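Long-range contacts in putative SAM-dependent O-methyltranferase (Podospora anserina, PDB 4YMH), which binds S-adenosyl-L-homocysteine and probably acts as a cation-dependent O-methyltransferase, transferring a methyl group from S-adenosylmethionine to an unidentified substrate: residues W56-A61 and A80-E85; D139-D144 and G167-D172; G161-N166 and I231-G236; D172-R177 and G227-R232. All blocks are in the same frame, centred on the assembly; numbering follows the deposited sequence.

Contact 1. Residues W56-A61 and A80-E85; sequences WMIFTA and ALAWYE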
# COMPACT_ATOMS: atom_id res chain seq x y z
N TRP A 56 -0.25 -4.68 8.76
CA TRP A 56 0.03 -4.61 7.33
C TRP A 56 0.96 -5.75 6.88
O TRP A 56 0.75 -6.36 5.83
CB TRP A 56 0.64 -3.25 6.98
CG TRP A 56 1.30 -3.17 5.65
CD1 TRP A 56 0.69 -3.19 4.42
CD2 TRP A 56 2.70 -3.01 5.40
NE1 TRP A 56 1.63 -3.05 3.43
CE2 TRP A 56 2.87 -2.94 4.00
CE3 TRP A 56 3.82 -2.90 6.22
CZ2 TRP A 56 4.11 -2.79 3.40
CZ3 TRP A 56 5.06 -2.75 5.63
CH2 TRP A 56 5.20 -2.69 4.23
N MET A 57 1.99 -6.02 7.66
CA MET A 57 2.92 -7.09 7.33
C MET A 57 2.21 -8.43 7.33
O MET A 57 2.38 -9.23 6.40
CB MET A 57 4.11 -7.09 8.31
CG MET A 57 4.97 -5.84 8.20
SD MET A 57 6.32 -5.86 9.40
CE MET A 57 5.48 -5.55 10.90
N ILE A 58 1.41 -8.69 8.36
CA ILE A 58 0.70 -9.96 8.45
C ILE A 58 -0.30 -10.12 7.30
O ILE A 58 -0.38 -11.18 6.67
CB ILE A 58 -0.02 -10.10 9.81
CG1 ILE A 58 1.03 -10.15 10.94
CG2 ILE A 58 -0.88 -11.36 9.82
CD1 ILE A 58 0.44 -10.25 12.32
N PHE A 59 -1.05 -9.06 7.02
CA PHE A 59 -2.01 -9.07 5.90
C PHE A 59 -1.30 -9.37 4.59
O PHE A 59 -1.72 -10.23 3.81
CB PHE A 59 -2.75 -7.73 5.81
CG PHE A 59 -3.86 -7.70 4.76
CD1 PHE A 59 -3.56 -7.51 3.42
CD2 PHE A 59 -5.19 -7.84 5.14
CE1 PHE A 59 -4.58 -7.48 2.46
CE2 PHE A 59 -6.21 -7.79 4.19
CZ PHE A 59 -5.91 -7.63 2.86
N THR A 60 -0.21 -8.64 4.35
CA THR A 60 0.56 -8.78 3.13
C THR A 60 1.10 -10.20 2.96
O THR A 60 1.05 -10.77 1.86
CB THR A 60 1.73 -7.77 3.12
OG1 THR A 60 1.18 -6.45 3.23
CG2 THR A 60 2.53 -7.87 1.84
N ALA A 61 1.61 -10.78 4.04
CA ALA A 61 2.07 -12.17 4.00
C ALA A 61 0.94 -13.18 3.75
O ALA A 61 1.12 -14.14 3.01
CB ALA A 61 2.79 -12.52 5.29
N ALA A 80 10.11 -9.73 12.05
CA ALA A 80 10.28 -11.17 11.81
C ALA A 80 9.11 -11.98 12.38
O ALA A 80 8.62 -12.92 11.74
CB ALA A 80 11.60 -11.67 12.39
N LEU A 81 8.65 -11.63 13.58
CA LEU A 81 7.54 -12.35 14.19
C LEU A 81 6.22 -12.03 13.47
O LEU A 81 5.33 -12.88 13.41
CB LEU A 81 7.43 -12.04 15.68
CG LEU A 81 8.58 -12.61 16.53
CD1 LEU A 81 8.57 -12.06 17.95
CD2 LEU A 81 8.52 -14.14 16.54
N ALA A 82 6.10 -10.81 12.93
CA ALA A 82 4.94 -10.50 12.10
C ALA A 82 4.90 -11.41 10.86
O ALA A 82 3.86 -12.00 10.55
CB ALA A 82 4.93 -9.03 11.68
N TRP A 83 6.02 -11.51 10.15
CA TRP A 83 6.10 -12.39 8.98
C TRP A 83 5.79 -13.84 9.36
O TRP A 83 5.08 -14.57 8.64
CB TRP A 83 7.50 -12.32 8.33
CG TRP A 83 7.93 -10.95 7.87
CD1 TRP A 83 9.09 -10.31 8.18
CD2 TRP A 83 7.20 -10.06 7.01
NE1 TRP A 83 9.13 -9.07 7.57
CE2 TRP A 83 7.98 -8.90 6.85
CE3 TRP A 83 5.96 -10.13 6.36
CZ2 TRP A 83 7.57 -7.82 6.07
CZ3 TRP A 83 5.55 -9.06 5.59
CH2 TRP A 83 6.36 -7.92 5.45
N TYR A 84 6.35 -14.26 10.49
CA TYR A 84 6.10 -15.59 11.05
C TYR A 84 4.60 -15.83 11.22
O TYR A 84 4.06 -16.85 10.77
CB TYR A 84 6.86 -15.75 12.38
CG TYR A 84 6.65 -17.08 13.08
CD1 TYR A 84 7.39 -18.20 12.73
CD2 TYR A 84 5.71 -17.21 14.09
CE1 TYR A 84 7.19 -19.42 13.36
CE2 TYR A 84 5.50 -18.43 14.73
CZ TYR A 84 6.25 -19.53 14.36
OH TYR A 84 6.05 -20.74 14.99
N GLU A 85 3.92 -14.87 11.84
CA GLU A 85 2.47 -15.01 12.04
C GLU A 85 1.73 -15.08 10.71
O GLU A 85 0.75 -15.83 10.56
CB GLU A 85 1.92 -13.85 12.88
CG GLU A 85 2.26 -13.89 14.37
CD GLU A 85 1.52 -14.97 15.15
OE1 GLU A 85 0.65 -15.67 14.56
OE2 GLU A 85 1.80 -15.12 16.35

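Contact 2. Residues D139-D144 and G167-D172; sequences DLIFVD and GIILCD. With SAH (S-adenosyl-L-homocysteine), chain E.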
# COMPACT_ATOMS: atom_id res chain seq x y z
N ASP A 139 10.37 -14.57 -2.16
CA ASP A 139 9.14 -14.02 -2.72
C ASP A 139 8.81 -12.68 -2.10
O ASP A 139 8.06 -11.89 -2.67
CB ASP A 139 7.96 -14.97 -2.51
CG ASP A 139 8.05 -16.23 -3.32
OD1 ASP A 139 8.76 -16.24 -4.35
OD2 ASP A 139 7.40 -17.22 -2.92
N LEU A 140 9.34 -12.43 -0.91
CA LEU A 140 9.15 -11.14 -0.26
C LEU A 140 10.42 -10.76 0.46
O LEU A 140 10.98 -11.56 1.21
CB LEU A 140 7.96 -11.16 0.71
CG LEU A 140 7.55 -9.80 1.30
CD1 LEU A 140 6.07 -9.79 1.62
CD2 LEU A 140 8.36 -9.43 2.56
N ILE A 141 10.87 -9.54 0.20
CA ILE A 141 12.07 -9.03 0.84
C ILE A 141 11.76 -7.69 1.52
O ILE A 141 11.29 -6.77 0.88
CB ILE A 141 13.22 -8.85 -0.18
CG1 ILE A 141 13.46 -10.18 -0.92
CG2 ILE A 141 14.47 -8.36 0.52
CD1 ILE A 141 14.60 -10.16 -1.92
N PHE A 142 12.01 -7.61 2.81
CA PHE A 142 11.75 -6.41 3.60
C PHE A 142 13.08 -5.74 3.96
O PHE A 142 13.85 -6.29 4.73
CB PHE A 142 10.98 -6.79 4.87
CG PHE A 142 10.53 -5.62 5.72
CD1 PHE A 142 9.82 -4.56 5.16
CD2 PHE A 142 10.77 -5.62 7.09
CE1 PHE A 142 9.38 -3.49 5.95
CE2 PHE A 142 10.33 -4.56 7.89
CZ PHE A 142 9.64 -3.49 7.32
N VAL A 143 13.33 -4.54 3.42
CA VAL A 143 14.58 -3.81 3.67
C VAL A 143 14.35 -2.74 4.73
O VAL A 143 13.61 -1.78 4.49
CB VAL A 143 15.11 -3.14 2.39
CG1 VAL A 143 16.48 -2.46 2.64
CG2 VAL A 143 15.22 -4.16 1.30
N ASP A 144 14.96 -2.90 5.89
CA ASP A 144 14.68 -2.00 7.00
C ASP A 144 15.93 -1.80 7.85
O ASP A 144 15.83 -1.67 9.06
CB ASP A 144 13.52 -2.57 7.83
CG ASP A 144 12.94 -1.56 8.83
OD1 ASP A 144 13.14 -0.34 8.67
OD2 ASP A 144 12.27 -2.01 9.79
N GLY A 167 8.21 -11.95 -7.09
CA GLY A 167 8.44 -11.38 -5.76
C GLY A 167 8.40 -9.87 -5.68
O GLY A 167 8.41 -9.16 -6.68
N ILE A 168 8.37 -9.37 -4.45
CA ILE A 168 8.39 -7.93 -4.23
C ILE A 168 9.41 -7.56 -3.16
O ILE A 168 9.64 -8.31 -2.20
CB ILE A 168 6.99 -7.41 -3.82
CG1 ILE A 168 6.89 -5.89 -3.99
CG2 ILE A 168 6.61 -7.85 -2.41
CD1 ILE A 168 5.48 -5.38 -3.79
N ILE A 169 10.03 -6.41 -3.35
CA ILE A 169 10.86 -5.82 -2.31
C ILE A 169 10.11 -4.65 -1.71
O ILE A 169 9.60 -3.81 -2.43
CB ILE A 169 12.20 -5.31 -2.85
CG1 ILE A 169 12.88 -6.36 -3.71
CG2 ILE A 169 13.09 -4.87 -1.66
CD1 ILE A 169 14.15 -5.85 -4.38
N LEU A 170 10.04 -4.62 -0.39
CA LEU A 170 9.43 -3.52 0.35
C LEU A 170 10.51 -2.84 1.16
O LEU A 170 11.12 -3.46 2.02
CB LEU A 170 8.33 -4.03 1.28
CG LEU A 170 7.22 -4.80 0.56
CD1 LEU A 170 6.30 -5.49 1.56
CD2 LEU A 170 6.43 -3.85 -0.35
N CYS A 171 10.74 -1.56 0.88
CA CYS A 171 11.76 -0.79 1.59
C CYS A 171 11.09 0.22 2.52
O CYS A 171 10.29 1.05 2.07
CB CYS A 171 12.68 -0.08 0.61
SG CYS A 171 13.40 -1.16 -0.67
N ASP A 172 11.44 0.15 3.81
CA ASP A 172 10.77 0.93 4.85
C ASP A 172 11.51 2.24 5.19
O ASP A 172 12.72 2.35 4.99
CB ASP A 172 10.63 0.06 6.10
CG ASP A 172 9.49 0.49 6.98
OD1 ASP A 172 8.52 1.06 6.45
OD2 ASP A 172 9.56 0.25 8.20
N SAH E . 12.69 -4.38 11.28
CA SAH E . 12.58 -3.97 12.65
CB SAH E . 13.40 -2.72 12.93
CG SAH E . 14.77 -2.61 12.25
SD SAH E . 15.64 -1.20 12.83
C SAH E . 11.15 -3.71 13.03
O SAH E . 10.82 -3.73 14.19
OXT SAH E . 10.34 -3.46 12.15
C5' SAH E . 17.09 -1.43 11.89
C4' SAH E . 17.98 -2.56 12.36
O4' SAH E . 19.02 -2.77 11.42
C3' SAH E . 18.68 -2.25 13.67
O3' SAH E . 18.46 -3.27 14.61
C2' SAH E . 20.14 -2.18 13.31
O2' SAH E . 20.99 -2.57 14.34
C1' SAH E . 20.24 -3.03 12.07
N9 SAH E . 21.35 -2.66 11.19
C8 SAH E . 21.82 -1.45 10.93
N7 SAH E . 22.83 -1.50 10.08
C5 SAH E . 23.02 -2.76 9.77
C6 SAH E . 23.92 -3.52 8.91
N6 SAH E . 24.83 -2.87 8.22
N1 SAH E . 23.80 -4.84 8.84
C2 SAH E . 22.86 -5.47 9.55
N3 SAH E . 22.00 -4.85 10.34
C4 SAH E . 22.03 -3.52 10.49

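Contact 3. Residues G161-N166 and I231-G236; sequences GLLSAN and IRWKDG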
# COMPACT_ATOMS: atom_id res chain seq x y z
N GLY A 161 19.91 -12.37 -8.31
CA GLY A 161 18.62 -13.00 -8.48
C GLY A 161 18.04 -13.56 -7.20
O GLY A 161 17.52 -14.68 -7.18
N LEU A 162 18.12 -12.79 -6.12
CA LEU A 162 17.62 -13.22 -4.81
C LEU A 162 16.13 -12.92 -4.67
O LEU A 162 15.47 -13.40 -3.76
CB LEU A 162 18.39 -12.54 -3.67
CG LEU A 162 19.81 -13.03 -3.38
CD1 LEU A 162 20.52 -12.07 -2.41
CD2 LEU A 162 19.79 -14.43 -2.81
N LEU A 163 15.63 -12.09 -5.58
CA LEU A 163 14.20 -11.82 -5.70
C LEU A 163 13.58 -12.75 -6.73
O LEU A 163 14.06 -12.82 -7.86
CB LEU A 163 13.97 -10.37 -6.12
CG LEU A 163 12.49 -9.96 -6.14
CD1 LEU A 163 11.98 -9.81 -4.71
CD2 LEU A 163 12.31 -8.66 -6.94
N SER A 164 12.52 -13.46 -6.35
CA SER A 164 11.85 -14.34 -7.30
C SER A 164 11.17 -13.56 -8.42
O SER A 164 10.97 -12.35 -8.31
CB SER A 164 10.82 -15.23 -6.59
OG SER A 164 9.74 -14.44 -6.11
N ALA A 165 10.78 -14.27 -9.48
CA ALA A 165 10.14 -13.66 -10.65
C ALA A 165 8.91 -12.83 -10.29
O ALA A 165 8.74 -11.71 -10.78
CB ALA A 165 9.76 -14.74 -11.67
N ASN A 166 8.08 -13.36 -9.40
CA ASN A 166 6.87 -12.67 -8.97
C ASN A 166 6.99 -12.04 -7.59
O ASN A 166 5.99 -11.63 -6.99
CB ASN A 166 5.69 -13.63 -9.00
CG ASN A 166 5.37 -14.13 -10.40
OD1 ASN A 166 5.42 -13.37 -11.38
ND2 ASN A 166 5.04 -15.41 -10.52
N ILE A 231 9.27 -2.60 -5.00
CA ILE A 231 10.11 -2.89 -6.16
C ILE A 231 9.73 -4.25 -6.72
O ILE A 231 9.62 -5.22 -5.96
CB ILE A 231 11.61 -2.87 -5.81
CG1 ILE A 231 12.01 -1.53 -5.17
CG2 ILE A 231 12.45 -3.15 -7.05
CD1 ILE A 231 13.46 -1.51 -4.63
N ARG A 232 9.52 -4.34 -8.03
CA ARG A 232 9.30 -5.65 -8.65
C ARG A 232 10.13 -5.75 -9.91
O ARG A 232 10.58 -4.74 -10.44
CB ARG A 232 7.81 -5.86 -8.99
CG ARG A 232 7.27 -4.92 -10.06
CD ARG A 232 5.78 -5.16 -10.40
NE ARG A 232 5.58 -6.43 -11.11
CZ ARG A 232 5.55 -6.56 -12.44
NH1 ARG A 232 5.71 -5.50 -13.24
NH2 ARG A 232 5.37 -7.76 -12.98
N TRP A 233 10.36 -6.96 -10.40
CA TRP A 233 10.93 -7.10 -11.74
C TRP A 233 9.93 -6.54 -12.75
O TRP A 233 8.73 -6.80 -12.63
CB TRP A 233 11.21 -8.56 -12.09
CG TRP A 233 12.21 -9.28 -11.23
CD1 TRP A 233 11.95 -10.24 -10.29
CD2 TRP A 233 13.64 -9.13 -11.26
NE1 TRP A 233 13.12 -10.69 -9.73
CE2 TRP A 233 14.17 -10.02 -10.30
CE3 TRP A 233 14.52 -8.33 -12.00
CZ2 TRP A 233 15.54 -10.14 -10.07
CZ3 TRP A 233 15.89 -8.44 -11.76
CH2 TRP A 233 16.38 -9.34 -10.80
N LYS A 234 10.43 -5.80 -13.75
CA LYS A 234 9.62 -5.51 -14.94
C LYS A 234 9.14 -6.82 -15.55
O LYS A 234 9.86 -7.82 -15.48
CB LYS A 234 10.40 -4.73 -15.99
CG LYS A 234 10.69 -3.30 -15.65
CD LYS A 234 11.09 -2.55 -16.94
CE LYS A 234 11.75 -1.21 -16.63
NZ LYS A 234 10.91 -0.35 -15.76
N ASP A 235 7.96 -6.82 -16.17
CA ASP A 235 7.44 -8.04 -16.79
C ASP A 235 8.51 -8.72 -17.65
O ASP A 235 8.75 -9.92 -17.54
CB ASP A 235 6.21 -7.74 -17.65
CG ASP A 235 4.95 -7.46 -16.82
OD1 ASP A 235 4.94 -7.80 -15.62
OD2 ASP A 235 3.98 -6.91 -17.39
N GLY A 236 9.17 -7.93 -18.50
CA GLY A 236 10.16 -8.48 -19.41
C GLY A 236 11.49 -8.87 -18.78
O GLY A 236 12.27 -9.60 -19.40
O HOH W 1 8.51 -9.16 -9.24
O HOH W 2 4.50 -10.19 -11.03

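Contact 4. Residues D172-R177 and G227-R232; sequences DNVFAR and GVTQIR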
# COMPACT_ATOMS: atom_id res chain seq x y z
N ASP A 172 11.44 0.15 3.81
CA ASP A 172 10.77 0.93 4.85
C ASP A 172 11.51 2.24 5.19
O ASP A 172 12.72 2.35 4.99
CB ASP A 172 10.63 0.06 6.10
CG ASP A 172 9.49 0.49 6.98
OD1 ASP A 172 8.52 1.06 6.45
OD2 ASP A 172 9.56 0.25 8.20
N ASN A 173 10.78 3.22 5.73
CA ASN A 173 11.34 4.50 6.14
C ASN A 173 12.01 5.31 5.04
O ASN A 173 12.90 6.11 5.32
CB ASN A 173 12.38 4.30 7.25
CG ASN A 173 11.78 3.71 8.50
OD1 ASN A 173 12.09 2.57 8.88
ND2 ASN A 173 10.92 4.48 9.15
N VAL A 174 11.58 5.14 3.80
CA VAL A 174 12.27 5.81 2.70
C VAL A 174 12.12 7.34 2.74
O VAL A 174 12.96 8.07 2.20
CB VAL A 174 11.78 5.20 1.35
CG1 VAL A 174 12.44 5.86 0.14
CG2 VAL A 174 12.12 3.72 1.34
N PHE A 175 11.08 7.84 3.41
CA PHE A 175 10.89 9.29 3.52
C PHE A 175 11.82 9.95 4.53
O PHE A 175 11.98 11.17 4.51
CB PHE A 175 9.45 9.61 3.94
CG PHE A 175 8.43 9.48 2.83
CD1 PHE A 175 8.83 9.32 1.51
CD2 PHE A 175 7.08 9.54 3.12
CE1 PHE A 175 7.88 9.21 0.50
CE2 PHE A 175 6.13 9.43 2.11
CZ PHE A 175 6.53 9.27 0.80
N ALA A 176 12.38 9.16 5.44
CA ALA A 176 13.21 9.69 6.53
C ALA A 176 12.48 10.85 7.23
O ALA A 176 13.02 11.95 7.37
CB ALA A 176 14.58 10.15 5.99
N ARG A 177 11.23 10.59 7.60
CA ARG A 177 10.34 11.53 8.29
C ARG A 177 9.91 12.71 7.42
O ARG A 177 9.26 13.64 7.91
CB ARG A 177 11.02 12.04 9.57
CG ARG A 177 11.54 10.93 10.48
CD ARG A 177 10.40 10.13 11.05
NE ARG A 177 10.80 9.44 12.28
CZ ARG A 177 11.07 8.14 12.38
NH1 ARG A 177 10.99 7.35 11.31
NH2 ARG A 177 11.43 7.63 13.55
N GLY A 227 7.08 6.14 4.38
CA GLY A 227 7.49 5.98 2.99
C GLY A 227 7.88 4.54 2.71
O GLY A 227 8.80 4.02 3.33
N VAL A 228 7.18 3.89 1.78
CA VAL A 228 7.49 2.50 1.47
C VAL A 228 7.74 2.34 -0.01
O VAL A 228 6.85 2.56 -0.82
CB VAL A 228 6.35 1.56 1.89
CG1 VAL A 228 6.66 0.11 1.46
CG2 VAL A 228 6.10 1.67 3.41
N THR A 229 8.97 1.98 -0.38
CA THR A 229 9.25 1.73 -1.78
C THR A 229 8.96 0.27 -2.13
O THR A 229 9.51 -0.64 -1.53
CB THR A 229 10.71 2.08 -2.14
OG1 THR A 229 10.97 3.45 -1.79
CG2 THR A 229 10.91 1.89 -3.62
N GLN A 230 8.07 0.07 -3.10
CA GLN A 230 7.78 -1.26 -3.65
C GLN A 230 8.60 -1.46 -4.91
O GLN A 230 8.60 -0.61 -5.80
CB GLN A 230 6.28 -1.40 -3.99
CG GLN A 230 5.37 -1.18 -2.79
CD GLN A 230 3.90 -1.38 -3.10
OE1 GLN A 230 3.51 -1.58 -4.25
NE2 GLN A 230 3.07 -1.34 -2.07
N ILE A 231 9.27 -2.60 -5.00
CA ILE A 231 10.11 -2.89 -6.16
C ILE A 231 9.73 -4.25 -6.72
O ILE A 231 9.62 -5.22 -5.96
CB ILE A 231 11.61 -2.87 -5.81
CG1 ILE A 231 12.01 -1.53 -5.17
CG2 ILE A 231 12.45 -3.15 -7.05
CD1 ILE A 231 13.46 -1.51 -4.63
N ARG A 232 9.52 -4.34 -8.03
CA ARG A 232 9.30 -5.65 -8.65
C ARG A 232 10.13 -5.75 -9.91
O ARG A 232 10.58 -4.74 -10.44
CB ARG A 232 7.81 -5.86 -8.99
CG ARG A 232 7.27 -4.92 -10.06
CD ARG A 232 5.78 -5.16 -10.40
NE ARG A 232 5.58 -6.43 -11.11
CZ ARG A 232 5.55 -6.56 -12.44
NH1 ARG A 232 5.71 -5.50 -13.24
NH2 ARG A 232 5.37 -7.76 -12.98

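Contact 1. Residues W56-A61 and A80-E85
M57, on helix 51-64, lies over one face of the indole of W83, on helix 78-86, and the two side chains cross at about a right angle. CB of M57 makes a CH-pi contact above the six-membered ring, offset toward its rim, with W83 CZ3 3.7 Å away. CG continues over the same face, 3.7 Å from W83 CH2. The sulfur follows: M57 SD is 4.5 Å from the centroid of the six-membered ring of W83, a Met-aromatic contact. A bend in the chain (chi3 -73°) then places CE against the neighbouring alanine, with M57 CE 3.6 Å from A82 CB. The short side chain of A82 is consistent with the close approach of the helices, whose axes are 8.0 Å apart at 37°. Both helices lie on the same side of the central sheet of this class I, Rossmann-like methyltransferase fold, flanking strand 68-72 in sequence, and the W83 indole extends toward the sheet to meet F142 edge-to-face. A61 CB comes to the edge of the indole, near its plane, 4.1 Å from W83 CE3. Near A82, CG1 of I58 also packs against the backbone, 3.4 Å from A82 O, while I58 CD1 reaches E85 CB alongside. The E85 carboxylate turns off to a salt bridge with R88 and a hydrogen bond with Y114.

Contact 2. Residues D139-D144 and G167-D172
L140-V143 and I168-C171 pair in register as neighbouring parallel strands, with axes 4.7 Å apart. Five backbone hydrogen bonds join them, each strand offering its N-H and C=O groups to the other in turn. The ladder starts at I168 N to D139 O, where the donor lies 43° above the carbonyl plane, and becomes straighter further on: L170 N reaches I141 O at 2.8 Å and D172 N reaches V143 O at 3.0 Å, both almost head-on to the carbonyl.

Apolar contacts line both faces of the sheet. On one, CG2 of V143 meets CG2 of I169 at 3.7 Å and also touches the sulfur of C171; on the other, CD1 of L140 meets CD1 of L170. F142 belongs to this second face and crosses L170 at about a right angle. Its CG is anti to the backbone N (chi1 -175°), and the ring beyond brings CE1 within 3.8 Å of D172 CB.

Polar groups gather at the C-terminal ends. The D144 and D172 carboxylates lie side by side, their planes 67° apart, with D144 OD1 3.7 Å from D172 OD2. D144 OD2 accepts a 2.8 Å hydrogen bond from the amino N of SAH, while Q53 donates a weak bond to D172 OD2.

With helix 150-159 between them, the strands form a beta-alpha-beta crossover of the Rossmann-like fold, whose cofactor lies at the C-terminal strand ends; D144, D172 and N173 resemble the Asp-Asp-Asn metal site of cation-dependent O-methyltransferases, although no metal is present.

Contact 3. Residues G161-N166 and I231-G236
W233 docks side chain to backbone on L163-A165, joining the end of strand 228-233 to the short connection between helix 150-159 and strand 167-171, far from the cofactor. The indole N-H is the main link: W233 NE1 donates to L163 O at 3.0 Å. The acceptor lies in the ring plane, whereas the donor stands 65° above the carbonyl plane of L163, so the peptide is approached from over its face. Beside this bond the rim of the indole also meets the next carbonyl, with W233 CD1 3.1 Å from S164 O.

One face of the indole receives L163. Its CG is anti to the backbone N (chi1 -174°), and CD2 beyond it forms a CH-pi contact 3.9 Å from the centroid of the five-membered ring of W233. The leucine and the indole run antiparallel as they pass. Farther round the same edge, near the ring plane, G161 CA is 4.5 Å from W233 CZ2; G161 carries the positive phi of the Schellman motif that ends the helix.

Water extends the junction. One molecule donates to A165 O and accepts from W233 N, bridging the two backbones. A second accepts from R232 NH2, with only a weak bond to N166 OD1. R232 itself is held by a salt bridge within its segment, R232 NH2 to D235 OD1 at 2.7 Å, and by another to D218 on strand 217-222.

L158 of helix 150-159 packs on the indole, and L163 touches both I157 of that helix and I169 of strand 167-171.

Contact 4. Residues D172-R177 and G227-R232
G227 and F175 form the tight half of this contact, between the loop after strand 167-171 and the start of strand 228-233. G227 CA sits over the centre of the phenyl ring, 3.6 Å from the F175 centroid and 12° off the ring normal, a CH-pi contact made by backbone. With phi at 91°, G227 has a backbone shape that suits glycine, and the ring occupies the space where a side chain would begin. Just beside it V174 N donates to G227 O at 3.0 Å, from above the carbonyl plane. V174 then straddles the T229 hydroxyl with both methyls, CG2 3.3 Å and CG1 3.4 Å from T229 OG1, the two side chains crossing at about a right angle. C20 of the second subunit packs on F175.

Toward N173, which is partly exposed, the fit is looser. D172 OD1 comes no nearer than 3.9 Å to V228 CG2, and N173 turns its CB away from the strand, its ND2 bonding to D226, which also pairs with R177.

With one hydrogen bond between the segments, the N173-A176 type I turn meets the strand largely through apolar fit at a glycine, while D226 supplies further polar ties.

In the fold
Contacts 2, 3 and 4 converge on neighbouring strands of one mixed sheet: strand 167-171 pairs in parallel with 138-143 and antiparallel with 228-233. Contact 1 comes first along the chain and lies on one face of that sheet, its centre about 12 Å from that of contact 2, where W56 reaches L170 and T60 reaches L140. Contacts 2 and 3 interleave in sequence, and S164 bonds to D139 between them. Contacts 3 and 4 both use strand 228-233, at opposite ends, with centres about 18 Å apart. Contacts 2 and 4 share D172, so the pairing of the strands leads directly into the loop beside the cofactor, while contact 3 closes the distant end.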